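Long-range contact in transcriptional regulator, TetR family (Vibrio parahaemolyticus, PDB 3HE0), which probably binds regulatory DNA through a helix-turn-helix motif and controls transcription, as other regulators of the TetR family do: residues R87-W92 with A181-I186. Sequence-based numbering, arbitrary orientation.
Sequences RYRTMW and ALEAAI. Unlike the reference sequence in segment 87-92: Arg87 (reference Cys).
Arg89 reaches across to Glu183, its chain crossing Ile186 at about a right angle. From CB, Arg89 CG stands anti to the backbone N (chi1 -178°) and touches Ile186 CD1 at 4.0 Å. Arg89 CD lies 3.9 Å from Glu183 OE1, and at chi3 the chain bends, which brings Arg89 NE within 3.0 Å of that same oxygen. Arg89 NH1 gives an almost straight hydrogen bond (178°) to Glu183 OE2 at 2.9 Å. The salt bridge is therefore two-pronged and side-on, with both carboxylate oxygens met on their syn sides and the guanidinium and carboxylate planes 35° apart. Arg89 NH2 turns back to its own helix, where Glu86 is a long, weak ion-pair partner. Helices 84-97 and 179-193 belong to the all-helical C-terminal domain of this TetR-family protein. Beyond the salt bridge the contact is apolar: Ile186 CG1 lies over one face of Trp92 in a CH-pi contact, 3.7 Å from the centroid of the six-membered ring, while Leu182 CD1 meets the ring edge at CZ3 and CH2. Tyr88 CE2 lies 3.9 Å from Ile186 O, at the ring edge, and 4.1 Å from Ile186 CG2; the Tyr88 hydroxyl is hydrogen-bonded to Ser189 OG, about one turn after Ile186.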
ATOM      1  N   ARG A  87      15.337  10.858  15.181  1.00 26.00           N
ATOM      2  CA  ARG A  87      14.160  10.030  15.443  1.00 25.96           C
ATOM      3  C   ARG A  87      13.454   9.704  14.113  1.00 24.93           C
ATOM      4  O   ARG A  87      13.056   8.574  13.884  1.00 24.99           O
ATOM      5  CB  ARG A  87      13.188  10.722  16.396  1.00 26.04           C
ATOM      6  CG  ARG A  87      13.697  10.830  17.814  1.00 27.39           C
ATOM      7  CD  ARG A  87      12.635  11.388  18.718  1.00 28.45           C
ATOM      8  NE  ARG A  87      12.832  12.810  18.913  1.00 29.67           N
ATOM      9  CZ  ARG A  87      11.876  13.676  19.248  1.00 30.14           C
ATOM     10  NH1 ARG A  87      12.188  14.951  19.407  1.00 31.76           N
ATOM     11  NH2 ARG A  87      10.617  13.300  19.414  1.00 29.74           N
ATOM     12  N   TYR A  88      13.322  10.699  13.252  1.00 24.37           N
ATOM     13  CA  TYR A  88      12.688  10.490  11.952  1.00 24.72           C
ATOM     14  C   TYR A  88      13.443   9.418  11.157  1.00 24.58           C
ATOM     15  O   TYR A  88      12.844   8.454  10.676  1.00 23.33           O
ATOM     16  CB  TYR A  88      12.594  11.802  11.173  1.00 24.54           C
ATOM     17  CG  TYR A  88      12.001  11.624   9.796  1.00 25.00           C
ATOM     18  CD1 TYR A  88      10.634  11.592   9.609  1.00 24.61           C
ATOM     19  CD2 TYR A  88      12.807  11.450   8.688  1.00 25.01           C
ATOM     20  CE1 TYR A  88      10.086  11.399   8.330  1.00 25.31           C
ATOM     21  CE2 TYR A  88      12.261  11.275   7.402  1.00 24.92           C
ATOM     22  CZ  TYR A  88      10.909  11.248   7.244  1.00 24.08           C
ATOM     23  OH  TYR A  88      10.369  11.067   5.995  1.00 25.18           O
ATOM     24  N   ARG A  89      14.769   9.564  11.073  1.00 24.80           N
ATOM     25  CA  ARG A  89      15.588   8.638  10.302  1.00 25.16           C
ATOM     26  C   ARG A  89      15.489   7.231  10.852  1.00 25.11           C
ATOM     27  O   ARG A  89      15.449   6.263  10.081  1.00 25.74           O
ATOM     28  CB  ARG A  89      17.064   9.085  10.276  1.00 25.82           C
ATOM     29  CG  ARG A  89      17.997   8.184   9.428  1.00 27.53           C
ATOM     30  CD  ARG A  89      19.468   8.661   9.388  1.00 28.83           C
ATOM     31  NE  ARG A  89      19.598   9.807   8.504  1.00 32.13           N
ATOM     32  CZ  ARG A  89      19.603  11.084   8.890  1.00 35.31           C
ATOM     33  NH1 ARG A  89      19.719  12.040   7.975  1.00 35.31           N
ATOM     34  NH2 ARG A  89      19.501  11.417  10.185  1.00 37.65           N
ATOM     35  N   THR A  90      15.484   7.093  12.176  1.00 24.20           N
ATOM     36  CA  THR A  90      15.438   5.776  12.773  1.00 23.83           C
ATOM     37  C   THR A  90      14.162   5.040  12.353  1.00 24.65           C
ATOM     38  O   THR A  90      14.209   3.916  11.860  1.00 24.59           O
ATOM     39  CB  THR A  90      15.532   5.840  14.333  1.00 23.78           C
ATOM     40  OG1 THR A  90      16.709   6.557  14.709  1.00 23.96           O
ATOM     41  CG2 THR A  90      15.599   4.458  14.951  1.00 20.85           C
HETATM   42  N   MSE A  91      13.023   5.686  12.556  1.00 25.58           N
HETATM   43  CA  MSE A  91      11.737   5.088  12.248  1.00 26.45           C
HETATM   44  C   MSE A  91      11.625   4.822  10.751  1.00 25.66           C
HETATM   45  O   MSE A  91      11.107   3.786  10.347  1.00 25.57           O
HETATM   46  CB  MSE A  91      10.595   6.001  12.700  1.00 26.86           C
HETATM   47  CG  MSE A  91      10.466   6.066  14.204  1.00 30.92           C
HETATM   48 SE   MSE A  91       9.118   7.360  14.744  1.00 41.00          SE
HETATM   49  CE  MSE A  91       9.195   7.055  16.670  1.00 39.47           C
ATOM     50  N   TRP A  92      12.123   5.748   9.939  1.00 25.06           N
ATOM     51  CA  TRP A  92      12.053   5.598   8.478  1.00 24.54           C
ATOM     52  C   TRP A  92      12.777   4.312   8.101  1.00 24.82           C
ATOM     53  O   TRP A  92      12.278   3.520   7.324  1.00 24.39           O
ATOM     54  CB  TRP A  92      12.694   6.812   7.794  1.00 24.03           C
ATOM     55  CG  TRP A  92      12.366   6.981   6.365  1.00 22.93           C
ATOM     56  CD1 TRP A  92      11.518   7.912   5.810  1.00 23.27           C
ATOM     57  CD2 TRP A  92      12.890   6.223   5.274  1.00 21.24           C
ATOM     58  NE1 TRP A  92      11.486   7.765   4.444  1.00 21.39           N
ATOM     59  CE2 TRP A  92      12.327   6.737   4.096  1.00 20.40           C
ATOM     60  CE3 TRP A  92      13.798   5.168   5.179  1.00 21.29           C
ATOM     61  CZ2 TRP A  92      12.617   6.209   2.856  1.00 20.95           C
ATOM     62  CZ3 TRP A  92      14.088   4.661   3.939  1.00 22.15           C
ATOM     63  CH2 TRP A  92      13.499   5.181   2.796  1.00 19.48           C
ATOM     64  N   ALA A 181      21.708   6.639  -2.243  1.00 27.02           N
ATOM     65  CA  ALA A 181      20.352   6.741  -2.791  1.00 26.84           C
ATOM     66  C   ALA A 181      19.296   6.642  -1.690  1.00 25.83           C
ATOM     67  O   ALA A 181      18.304   7.358  -1.706  1.00 26.45           O
ATOM     68  CB  ALA A 181      20.126   5.650  -3.865  1.00 26.90           C
ATOM     69  N   LEU A 182      19.527   5.778  -0.716  1.00 24.64           N
ATOM     70  CA  LEU A 182      18.599   5.644   0.402  1.00 23.70           C
ATOM     71  C   LEU A 182      18.561   6.901   1.278  1.00 22.88           C
ATOM     72  O   LEU A 182      17.467   7.403   1.667  1.00 22.50           O
ATOM     73  CB  LEU A 182      18.987   4.419   1.233  1.00 23.91           C
ATOM     74  CG  LEU A 182      17.893   3.735   2.044  1.00 24.24           C
ATOM     75  CD1 LEU A 182      16.704   3.366   1.183  1.00 24.31           C
ATOM     76  CD2 LEU A 182      18.472   2.488   2.698  1.00 23.22           C
ATOM     77  N   GLU A 183      19.738   7.420   1.608  1.00 21.77           N
ATOM     78  CA  GLU A 183      19.805   8.661   2.385  1.00 22.03           C
ATOM     79  C   GLU A 183      19.157   9.795   1.579  1.00 21.22           C
ATOM     80  O   GLU A 183      18.491  10.646   2.168  1.00 20.33           O
ATOM     81  CB  GLU A 183      21.241   9.009   2.795  1.00 22.79           C
ATOM     82  CG  GLU A 183      21.402  10.311   3.623  1.00 25.53           C
ATOM     83  CD  GLU A 183      20.570  10.342   4.912  1.00 29.00           C
ATOM     84  OE1 GLU A 183      20.541   9.322   5.652  1.00 30.46           O
ATOM     85  OE2 GLU A 183      19.942  11.403   5.186  1.00 32.17           O
ATOM     86  N   ALA A 184      19.300   9.774   0.251  1.00 20.06           N
ATOM     87  CA  ALA A 184      18.662  10.801  -0.579  1.00 20.20           C
ATOM     88  C   ALA A 184      17.154  10.671  -0.490  1.00 20.38           C
ATOM     89  O   ALA A 184      16.455  11.682  -0.388  1.00 19.73           O
ATOM     90  CB  ALA A 184      19.119  10.743  -2.030  1.00 19.59           C
ATOM     91  N   ALA A 185      16.655   9.438  -0.489  1.00 20.54           N
ATOM     92  CA  ALA A 185      15.216   9.212  -0.269  1.00 20.82           C
ATOM     93  C   ALA A 185      14.726   9.691   1.105  1.00 20.90           C
ATOM     94  O   ALA A 185      13.638  10.305   1.198  1.00 21.76           O
ATOM     95  CB  ALA A 185      14.843   7.740  -0.473  1.00 20.82           C
ATOM     96  N   ILE A 186      15.495   9.422   2.164  1.00 20.79           N
ATOM     97  CA  ILE A 186      15.118   9.867   3.508  1.00 20.44           C
ATOM     98  C   ILE A 186      15.033  11.394   3.534  1.00 20.81           C
ATOM     99  O   ILE A 186      14.054  11.979   4.035  1.00 20.32           O
ATOM    100  CB  ILE A 186      16.124   9.401   4.578  1.00 20.96           C
ATOM    101  CG1 ILE A 186      16.099   7.863   4.748  1.00 19.54           C
ATOM    102  CG2 ILE A 186      15.846  10.104   5.882  1.00 20.27           C
ATOM    103  CD1 ILE A 186      17.356   7.262   5.558  1.00 15.64           C
TER